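Local coordinates for devB protein (Vibrio cholerae O1 biovar eltor str. N16961, PDB 1Y89) that probably acts as a 6-phosphogluconolactonase, hydrolysing 6-phosphogluconolactone to 6-phosphogluconate in the pentose phosphate pathway, at residues 10-21 / 43-53; 108-119 / 170-178. All coordinates share one frame; numbering follows the deposited sequence.

Contact 1 (10-21 / 43-53); sequences ADAVVKSLADDM and MLFKLLASQPY. With PE5 (3,6,9,12,15,18,21,24-octaoxahexacosan-1-ol), chain F.
The carboxylate of Asp19 is held at both oxygens. Tyr53 OH donates a hydrogen bond to OD1, which lies in the ring plane; at 2.5 Å it is very short, and its exact length is doubtful. Lys15 NZ, one turn earlier in the same helix, makes a salt bridge to Asp19 OD2 (3.0 Å), on the syn lone pair. Asp19 CB points away from residues 43-53, but CG, anti to the carbonyl carbon (chi1 -69°), brings the carboxylate round to the tyrosine. Tyr53 itself comes back to helix 10-21 past a turn in which Ser50 N and OG both bond Leu47 O, and past a cis peptide before Pro52. One face of its ring takes a CH-pi contact from Ala18 CB, 3.8 Å from the centroid. The axes of helices 10-21 and 43-48 cross at -58° and come within 9.3 Å, packed knobs-into-holes: Ala18 sits among Leu44, Leu47, Leu48 and Tyr53, and Leu44 among Val14, Leu17, Ala18 and Met21. Val14 CG1 meets Leu47 CD2 tightly at 3.5 Å. The two helices flank strand 31-35 in the chain, consistent with the family's Rossmann-like clan, and both lie against strand 134-137: Leu17 and Met21 on Trp134, Leu44 on Leu136. Phe45 leans on helix 80-89.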
loop_
_atom_site.group_PDB
_atom_site.type_symbol
_atom_site.label_atom_id
_atom_site.label_comp_id
_atom_site.label_asym_id
_atom_site.label_seq_id
_atom_site.Cartn_x
_atom_site.Cartn_y
_atom_site.Cartn_z
ATOM N N ALA A 10 4.092 12.686 10.037
ATOM C CA ALA A 10 4.897 11.600 10.609
ATOM C C ALA A 10 4.048 10.742 11.550
ATOM O O ALA A 10 4.266 9.532 11.641
ATOM C CB ALA A 10 6.120 12.154 11.371
ATOM N N ASP A 11 3.120 11.375 12.291
ATOM C CA ASP A 11 2.223 10.604 13.186
ATOM C C ASP A 11 1.470 9.505 12.398
ATOM O O ASP A 11 1.316 8.399 12.871
ATOM C CB ASP A 11 1.182 11.514 13.876
ATOM C CG ASP A 11 1.730 12.245 15.124
ATOM O OD1 ASP A 11 2.717 11.800 15.739
ATOM O OD2 ASP A 11 1.133 13.267 15.528
ATOM N N ALA A 12 0.989 9.847 11.202
ATOM C CA ALA A 12 0.190 8.926 10.370
ATOM C C ALA A 12 1.046 7.787 9.885
ATOM O O ALA A 12 0.557 6.662 9.792
ATOM C CB ALA A 12 -0.395 9.658 9.162
ATOM N N VAL A 13 2.303 8.076 9.541
ATOM C CA VAL A 13 3.255 6.990 9.168
ATOM C C VAL A 13 3.366 5.987 10.292
ATOM O O VAL A 13 3.189 4.788 10.107
ATOM C CB VAL A 13 4.691 7.535 8.859
ATOM C CG1 VAL A 13 5.637 6.362 8.632
ATOM C CG2 VAL A 13 4.689 8.496 7.625
ATOM N N VAL A 14 3.685 6.478 11.487
ATOM C CA VAL A 14 3.965 5.571 12.605
ATOM C C VAL A 14 2.690 4.846 13.088
ATOM O O VAL A 14 2.753 3.702 13.497
ATOM C CB VAL A 14 4.708 6.339 13.687
ATOM C CG1 VAL A 14 4.664 5.634 14.949
ATOM C CG2 VAL A 14 6.199 6.523 13.212
ATOM N N LYS A 15 1.542 5.514 12.984
ATOM C CA LYS A 15 0.242 4.885 13.252
ATOM C C LYS A 15 0.031 3.681 12.335
ATOM O O LYS A 15 -0.384 2.624 12.789
ATOM C CB LYS A 15 -0.880 5.915 13.048
ATOM C CG LYS A 15 -2.340 5.375 13.214
ATOM C CD LYS A 15 -2.544 4.926 14.665
ATOM C CE LYS A 15 -4.032 4.668 15.079
ATOM N NZ LYS A 15 -4.886 4.054 14.002
ATOM N N SER A 16 0.306 3.845 11.038
ATOM C CA SER A 16 0.148 2.744 10.090
ATOM C C SER A 16 1.052 1.573 10.494
ATOM O O SER A 16 0.618 0.408 10.518
ATOM C CB SER A 16 0.491 3.219 8.672
ATOM O OG SER A 16 0.319 2.156 7.772
ATOM N N LEU A 17 2.293 1.880 10.874
ATOM C CA LEU A 17 3.224 0.833 11.276
ATOM C C LEU A 17 2.779 0.106 12.563
ATOM O O LEU A 17 2.907 -1.123 12.667
ATOM C CB LEU A 17 4.614 1.434 11.465
ATOM C CG LEU A 17 5.252 2.051 10.212
ATOM C CD1 LEU A 17 6.515 2.865 10.598
ATOM C CD2 LEU A 17 5.615 0.969 9.146
ATOM N N ALA A 18 2.276 0.871 13.529
ATOM C CA ALA A 18 1.861 0.306 14.814
ATOM C C ALA A 18 0.617 -0.566 14.590
ATOM O O ALA A 18 0.461 -1.628 15.219
ATOM C CB ALA A 18 1.532 1.442 15.796
ATOM N N ASP A 19 -0.273 -0.120 13.699
ATOM C CA ASP A 19 -1.459 -0.961 13.404
ATOM C C ASP A 19 -1.031 -2.292 12.807
ATOM O O ASP A 19 -1.605 -3.333 13.150
ATOM C CB ASP A 19 -2.469 -0.260 12.511
ATOM C CG ASP A 19 -3.173 0.901 13.230
ATOM O OD1 ASP A 19 -3.187 0.923 14.486
ATOM O OD2 ASP A 19 -3.713 1.765 12.530
ATOM N N ASP A 20 -0.018 -2.268 11.946
ATOM C CA ASP A 20 0.484 -3.515 11.347
ATOM C C ASP A 20 1.133 -4.387 12.428
ATOM O O ASP A 20 0.917 -5.592 12.453
ATOM C CB ASP A 20 1.512 -3.202 10.244
ATOM C CG ASP A 20 0.867 -2.840 8.925
ATOM O OD1 ASP A 20 -0.376 -2.819 8.840
ATOM O OD2 ASP A 20 1.598 -2.563 7.959
HETATM N N MSE A 21 1.912 -3.765 13.316
HETATM C CA MSE A 21 2.561 -4.487 14.421
HETATM C C MSE A 21 1.507 -5.229 15.266
HETATM O O MSE A 21 1.674 -6.397 15.618
HETATM C CB MSE A 21 3.359 -3.495 15.279
HETATM C CG MSE A 21 4.402 -4.100 16.159
HETATM SE SE MSE A 21 5.946 -4.603 15.019
HETATM C CE MSE A 21 6.810 -2.999 14.829
HETATM N N MSE A 43 10.015 7.417 17.064
HETATM C CA MSE A 43 8.594 7.761 17.098
HETATM C C MSE A 43 7.706 6.523 17.206
HETATM O O MSE A 43 6.744 6.509 17.973
HETATM C CB MSE A 43 8.222 8.531 15.846
HETATM C CG MSE A 43 8.831 9.905 15.802
HETATM SE SE MSE A 43 7.986 10.884 14.289
HETATM C CE MSE A 43 6.052 10.724 14.838
ATOM N N LEU A 44 8.025 5.488 16.424
ATOM C CA LEU A 44 7.288 4.233 16.489
ATOM C C LEU A 44 7.337 3.609 17.883
ATOM O O LEU A 44 6.308 3.230 18.420
ATOM C CB LEU A 44 7.779 3.229 15.425
ATOM C CG LEU A 44 7.120 1.841 15.429
ATOM C CD1 LEU A 44 5.576 1.938 15.205
ATOM C CD2 LEU A 44 7.783 0.991 14.357
ATOM N N PHE A 45 8.522 3.544 18.496
ATOM C CA PHE A 45 8.651 2.967 19.843
ATOM C C PHE A 45 7.796 3.701 20.871
ATOM O O PHE A 45 7.182 3.078 21.731
ATOM C CB PHE A 45 10.131 3.009 20.311
ATOM C CG PHE A 45 11.087 2.266 19.378
ATOM C CD1 PHE A 45 10.667 1.133 18.692
ATOM C CD2 PHE A 45 12.409 2.691 19.233
ATOM C CE1 PHE A 45 11.539 0.436 17.827
ATOM C CE2 PHE A 45 13.286 2.009 18.377
ATOM C CZ PHE A 45 12.854 0.867 17.685
ATOM N N LYS A 46 7.789 5.030 20.812
ATOM C CA LYS A 46 6.956 5.805 21.729
ATOM C C LYS A 46 5.484 5.473 21.534
ATOM O O LYS A 46 4.724 5.384 22.496
ATOM C CB LYS A 46 7.230 7.320 21.586
ATOM C CG LYS A 46 8.701 7.678 22.011
ATOM C CD LYS A 46 8.947 9.179 22.085
ATOM C CE LYS A 46 9.079 9.764 20.697
ATOM N NZ LYS A 46 9.142 11.272 20.712
ATOM N N LEU A 47 5.072 5.333 20.280
ATOM C CA LEU A 47 3.683 4.991 20.014
ATOM C C LEU A 47 3.352 3.564 20.500
ATOM O O LEU A 47 2.295 3.315 21.110
ATOM C CB LEU A 47 3.354 5.165 18.520
ATOM C CG LEU A 47 1.919 4.784 18.098
ATOM C CD1 LEU A 47 0.823 5.579 18.890
ATOM C CD2 LEU A 47 1.693 4.953 16.608
ATOM N N LEU A 48 4.240 2.619 20.204
ATOM C CA LEU A 48 4.064 1.247 20.677
ATOM C C LEU A 48 3.987 1.093 22.199
ATOM O O LEU A 48 3.343 0.156 22.716
ATOM C CB LEU A 48 5.184 0.341 20.116
ATOM C CG LEU A 48 5.196 0.196 18.594
ATOM C CD1 LEU A 48 6.459 -0.632 18.193
ATOM C CD2 LEU A 48 3.894 -0.479 18.106
ATOM N N ALA A 49 4.639 1.999 22.915
ATOM C CA ALA A 49 4.606 2.013 24.380
ATOM C C ALA A 49 3.371 2.731 24.941
ATOM O O ALA A 49 3.128 2.721 26.153
ATOM C CB ALA A 49 5.917 2.684 24.934
ATOM N N SER A 50 2.601 3.401 24.087
ATOM C CA SER A 50 1.417 4.135 24.554
ATOM C C SER A 50 0.215 3.201 24.507
ATOM O O SER A 50 0.234 2.176 23.809
ATOM C CB SER A 50 1.109 5.311 23.612
ATOM O OG SER A 50 0.617 4.802 22.374
ATOM N N GLN A 51 -0.839 3.571 25.209
ATOM C CA GLN A 51 -2.140 2.919 25.013
ATOM C C GLN A 51 -2.692 3.277 23.632
ATOM O O GLN A 51 -2.580 4.443 23.214
ATOM C CB GLN A 51 -3.129 3.334 26.117
ATOM C CG GLN A 51 -2.679 2.880 27.523
ATOM C CD GLN A 51 -2.210 1.397 27.595
ATOM O OE1 GLN A 51 -2.776 0.504 26.943
ATOM N NE2 GLN A 51 -1.159 1.149 28.367
ATOM N N PRO A 52 -3.338 2.305 22.947
ATOM C CA PRO A 52 -3.679 0.959 23.449
ATOM C C PRO A 52 -2.622 -0.118 23.103
ATOM O O PRO A 52 -2.737 -1.253 23.577
ATOM C CB PRO A 52 -4.982 0.645 22.704
ATOM C CG PRO A 52 -4.770 1.282 21.342
ATOM C CD PRO A 52 -3.823 2.495 21.562
ATOM N N TYR A 53 -1.606 0.253 22.331
ATOM C CA TYR A 53 -0.597 -0.703 21.820
ATOM C C TYR A 53 0.142 -1.479 22.886
ATOM O O TYR A 53 0.338 -2.698 22.740
ATOM C CB TYR A 53 0.395 -0.009 20.869
ATOM C CG TYR A 53 -0.323 0.602 19.680
ATOM C CD1 TYR A 53 -0.781 -0.197 18.644
ATOM C CD2 TYR A 53 -0.623 1.979 19.649
ATOM C CE1 TYR A 53 -1.488 0.357 17.536
ATOM C CE2 TYR A 53 -1.337 2.547 18.555
ATOM C CZ TYR A 53 -1.746 1.726 17.505
ATOM O OH TYR A 53 -2.412 2.239 16.424
HETATM O O1 PE5 F . -3.038 -10.341 9.232
HETATM C C1 PE5 F . -1.638 -10.164 8.975
HETATM C C2 PE5 F . -1.123 -8.917 9.683
HETATM O O2 PE5 F . -0.205 -8.209 8.849
HETATM C C3 PE5 F . -0.389 -6.803 8.816
HETATM C C4 PE5 F . 0.492 -6.269 7.713
HETATM O O3 PE5 F . -0.248 -6.149 6.505
#

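Contact 2 (108-119 / 170-178). With PO4 (phosphate ion), chain C.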
loop_
_atom_site.group_PDB
_atom_site.type_symbol
_atom_site.label_atom_id
_atom_site.label_comp_id
_atom_site.label_asym_id
_atom_site.label_seq_id
_atom_site.Cartn_x
_atom_site.Cartn_y
_atom_site.Cartn_z
ATOM N N PRO A 108 33.513 -7.605 17.449
ATOM C CA PRO A 108 32.513 -7.520 16.350
ATOM C C PRO A 108 32.460 -8.681 15.384
ATOM O O PRO A 108 31.368 -9.047 14.981
ATOM C CB PRO A 108 32.924 -6.248 15.589
ATOM C CG PRO A 108 33.653 -5.453 16.629
ATOM C CD PRO A 108 34.460 -6.477 17.384
ATOM N N GLN A 109 33.610 -9.240 14.983
ATOM C CA GLN A 109 33.576 -10.330 13.999
ATOM C C GLN A 109 32.901 -11.596 14.546
ATOM O O GLN A 109 32.050 -12.188 13.872
ATOM C CB GLN A 109 34.977 -10.649 13.471
ATOM C CG GLN A 109 34.975 -11.694 12.339
ATOM C CD GLN A 109 34.048 -11.311 11.172
ATOM O OE1 GLN A 109 34.068 -10.154 10.686
ATOM N NE2 GLN A 109 33.248 -12.302 10.700
ATOM N N ALA A 110 33.299 -12.025 15.753
ATOM C CA ALA A 110 32.668 -13.196 16.359
ATOM C C ALA A 110 31.202 -12.888 16.675
ATOM O O ALA A 110 30.338 -13.778 16.626
ATOM C CB ALA A 110 33.418 -13.652 17.603
ATOM N N GLU A 111 30.903 -11.621 16.960
ATOM C CA GLU A 111 29.510 -11.234 17.144
ATOM C C GLU A 111 28.692 -11.297 15.848
ATOM O O GLU A 111 27.575 -11.825 15.857
ATOM C CB GLU A 111 29.378 -9.882 17.877
ATOM C CG GLU A 111 27.932 -9.358 17.949
ATOM C CD GLU A 111 26.922 -10.332 18.576
ATOM O OE1 GLU A 111 27.302 -11.296 19.263
ATOM O OE2 GLU A 111 25.714 -10.121 18.391
ATOM N N ALA A 112 29.217 -10.785 14.733
ATOM C CA ALA A 112 28.537 -10.972 13.439
ATOM C C ALA A 112 28.224 -12.461 13.176
ATOM O O ALA A 112 27.117 -12.785 12.699
ATOM C CB ALA A 112 29.366 -10.399 12.280
ATOM N N GLU A 113 29.193 -13.354 13.445
ATOM C CA GLU A 113 28.966 -14.796 13.264
ATOM C C GLU A 113 27.908 -15.357 14.218
ATOM O O GLU A 113 27.076 -16.156 13.801
ATOM C CB GLU A 113 30.271 -15.587 13.391
ATOM C CG GLU A 113 31.279 -15.153 12.336
ATOM C CD GLU A 113 32.664 -15.760 12.504
ATOM O OE1 GLU A 113 32.843 -16.723 13.294
ATOM O OE2 GLU A 113 33.572 -15.262 11.813
ATOM N N ARG A 114 27.968 -14.985 15.500
ATOM C CA ARG A 114 26.910 -15.381 16.471
ATOM C C ARG A 114 25.516 -14.929 16.018
ATOM O O ARG A 114 24.540 -15.692 16.030
ATOM C CB ARG A 114 27.200 -14.801 17.860
ATOM C CG ARG A 114 26.350 -15.430 18.985
ATOM C CD ARG A 114 26.042 -14.441 20.135
ATOM N NE ARG A 114 25.389 -13.218 19.652
ATOM C CZ ARG A 114 24.094 -13.139 19.330
ATOM N NH1 ARG A 114 23.288 -14.212 19.478
ATOM N NH2 ARG A 114 23.599 -11.992 18.871
ATOM N N PHE A 115 25.418 -13.662 15.638
ATOM C CA PHE A 115 24.167 -13.074 15.147
ATOM C C PHE A 115 23.643 -13.875 13.946
ATOM O O PHE A 115 22.476 -14.269 13.922
ATOM C CB PHE A 115 24.445 -11.569 14.834
ATOM C CG PHE A 115 23.383 -10.862 14.017
ATOM C CD1 PHE A 115 22.033 -10.905 14.375
ATOM C CD2 PHE A 115 23.761 -10.040 12.957
ATOM C CE1 PHE A 115 21.079 -10.182 13.621
ATOM C CE2 PHE A 115 22.804 -9.333 12.199
ATOM C CZ PHE A 115 21.471 -9.409 12.542
ATOM N N ALA A 116 24.528 -14.172 12.984
ATOM C CA ALA A 116 24.149 -14.943 11.811
ATOM C C ALA A 116 23.576 -16.324 12.189
ATOM O O ALA A 116 22.544 -16.753 11.650
ATOM C CB ALA A 116 25.361 -15.115 10.861
ATOM N N GLN A 117 24.262 -17.020 13.099
ATOM C CA GLN A 117 23.870 -18.389 13.467
ATOM C C GLN A 117 22.540 -18.315 14.215
ATOM O O GLN A 117 21.690 -19.174 14.025
ATOM C CB GLN A 117 24.911 -19.048 14.379
ATOM C CG GLN A 117 26.297 -19.220 13.776
ATOM C CD GLN A 117 26.313 -20.087 12.502
ATOM O OE1 GLN A 117 26.060 -19.598 11.374
ATOM N NE2 GLN A 117 26.661 -21.358 12.670
ATOM N N ALA A 118 22.373 -17.275 15.054
ATOM C CA ALA A 118 21.138 -17.080 15.831
ATOM C C ALA A 118 19.915 -16.901 14.893
ATOM O O ALA A 118 18.849 -17.533 15.102
ATOM C CB ALA A 118 21.269 -15.868 16.796
HETATM N N MSE A 119 20.076 -16.092 13.845
HETATM C CA MSE A 119 18.985 -15.901 12.860
HETATM C C MSE A 119 18.687 -17.205 12.118
HETATM O O MSE A 119 17.512 -17.592 11.998
HETATM C CB MSE A 119 19.316 -14.799 11.853
HETATM C CG MSE A 119 19.305 -13.399 12.444
HETATM SE SE MSE A 119 19.568 -12.157 10.929
HETATM C CE MSE A 119 21.526 -12.391 10.651
ATOM N N GLY A 170 34.439 5.892 11.289
ATOM C CA GLY A 170 35.121 4.633 11.489
ATOM C C GLY A 170 34.453 3.788 12.557
ATOM O O GLY A 170 34.907 2.691 12.861
ATOM N N GLN A 171 33.345 4.271 13.103
ATOM C CA GLN A 171 32.633 3.534 14.134
ATOM C C GLN A 171 32.215 2.183 13.556
ATOM O O GLN A 171 31.640 2.119 12.464
ATOM C CB GLN A 171 31.382 4.304 14.561
ATOM C CG GLN A 171 30.537 3.555 15.624
ATOM C CD GLN A 171 29.147 4.133 15.733
ATOM O OE1 GLN A 171 28.403 4.227 14.735
ATOM N NE2 GLN A 171 28.806 4.592 16.935
ATOM N N LEU A 172 32.496 1.108 14.290
ATOM C CA LEU A 172 32.127 -0.241 13.856
ATOM C C LEU A 172 30.669 -0.572 14.105
ATOM O O LEU A 172 30.114 -0.178 15.133
ATOM C CB LEU A 172 33.011 -1.285 14.552
ATOM C CG LEU A 172 34.495 -1.172 14.186
ATOM C CD1 LEU A 172 35.273 -2.154 15.023
ATOM C CD2 LEU A 172 34.720 -1.386 12.667
ATOM N N ARG A 173 30.057 -1.282 13.145
ATOM C CA ARG A 173 28.691 -1.809 13.271
ATOM C C ARG A 173 28.668 -3.262 12.845
ATOM O O ARG A 173 29.472 -3.672 11.995
ATOM C CB ARG A 173 27.744 -1.082 12.295
ATOM C CG ARG A 173 27.353 0.353 12.757
ATOM C CD ARG A 173 28.120 1.392 12.001
ATOM N NE ARG A 173 27.727 2.719 12.481
ATOM C CZ ARG A 173 26.653 3.401 12.058
ATOM N NH1 ARG A 173 25.874 2.913 11.104
ATOM N NH2 ARG A 173 26.375 4.592 12.578
ATOM N N VAL A 174 27.705 -4.011 13.377
ATOM C CA VAL A 174 27.338 -5.336 12.839
ATOM C C VAL A 174 26.048 -5.118 12.048
ATOM O O VAL A 174 25.123 -4.472 12.543
ATOM C CB VAL A 174 27.132 -6.362 13.974
ATOM C CG1 VAL A 174 26.533 -7.680 13.425
ATOM C CG2 VAL A 174 28.466 -6.596 14.695
ATOM N N SER A 175 26.021 -5.600 10.806
ATOM C CA SER A 175 24.887 -5.368 9.941
ATOM C C SER A 175 24.376 -6.651 9.333
ATOM O O SER A 175 25.162 -7.559 9.058
ATOM C CB SER A 175 25.287 -4.430 8.804
ATOM O OG SER A 175 24.160 -4.020 8.028
ATOM N N LYS A 176 23.073 -6.717 9.084
ATOM C CA LYS A 176 22.570 -7.685 8.105
ATOM C C LYS A 176 23.253 -7.423 6.771
ATOM O O LYS A 176 23.598 -6.264 6.475
ATOM C CB LYS A 176 21.064 -7.502 7.889
ATOM C CG LYS A 176 20.210 -8.061 9.028
ATOM C CD LYS A 176 18.703 -8.032 8.605
ATOM C CE LYS A 176 17.756 -8.699 9.629
ATOM N NZ LYS A 176 17.799 -8.177 11.030
ATOM N N THR A 177 23.450 -8.475 5.963
ATOM C CA THR A 177 23.917 -8.277 4.598
ATOM C C THR A 177 22.729 -8.022 3.667
ATOM O O THR A 177 21.566 -8.261 4.053
ATOM C CB THR A 177 24.651 -9.515 4.074
ATOM O OG1 THR A 177 23.780 -10.653 4.195
ATOM C CG2 THR A 177 25.947 -9.722 4.863
ATOM N N ALA A 178 23.015 -7.572 2.441
ATOM C CA ALA A 178 21.943 -7.334 1.442
ATOM C C ALA A 178 21.079 -8.596 1.226
ATOM O O ALA A 178 19.855 -8.524 1.056
ATOM C CB ALA A 178 22.545 -6.876 0.117
HETATM P P PO4 C . 23.115 5.595 10.835
HETATM O O1 PO4 C . 23.579 4.383 10.043
HETATM O O2 PO4 C . 22.620 6.608 9.876
HETATM O O3 PO4 C . 22.053 5.075 11.739
HETATM O O4 PO4 C . 24.281 6.130 11.574
#
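Helix 108-119 runs almost parallel to strand 172-176, their axes 20° apart in direction and 8.7 Å at closest approach, with the CA atoms of Ala112 and Val174 nearest, 5.8 Å apart. The CB of Val174 points toward the helix: CG1 lies 3.7 Å from Phe115 CD2, whereas CG2 lies against Pro108 O at 3.8 Å, a van der Waals contact. Phe115 CG stands anti to its own nitrogen (chi1 166°), which lays the ring against the strand, its edge meeting Lys176 CG 4.0 Å from CZ. Met119 CE sits over the centre of one ring face, and its SE touches Lys176 CE. Lys176 NZ continues to Ser34 OG. Arg173 and Ser175 turn to the other side. There Arg173 NH1 bonds phosphate O1 at 2.9 Å, almost straight (175°), and NH2 bonds O4 at 2.8 Å; NE and NH2 both grip Gln171 OE1, which should help fix the guanidinium's rotation. The phosphate, also bonded by Arg70 and His144, probably came from the crystallisation liquor; its place is consistent with a site for a substrate phosphate. The strand, between antiparallel strands 62-70 and 161-165, thus joins a helix-covered core to this anion site, with Ala112 O bonded to Ser161 OG.

From the N terminus, strand 2-7 leads into helix 10-25, and contact 1 closes after strand 31-35, joining that helix to helix 39-48 and the turn into helix 53-56. Contact 2 opens later, at helix 108-122, and closes a loop of 50 residues holding strands 134-137 and 161-165 before the chain returns in strand 172-176. The two loops are in series, neither nested nor crossed, with centres about 28 Å apart on opposite sides of the chain's centre. The mixed sheet connects them: strand 31-35, from the loop of contact 1, lies between 134-137, from the loop of contact 2, and 62-70, which in turn neighbours strand 172-176.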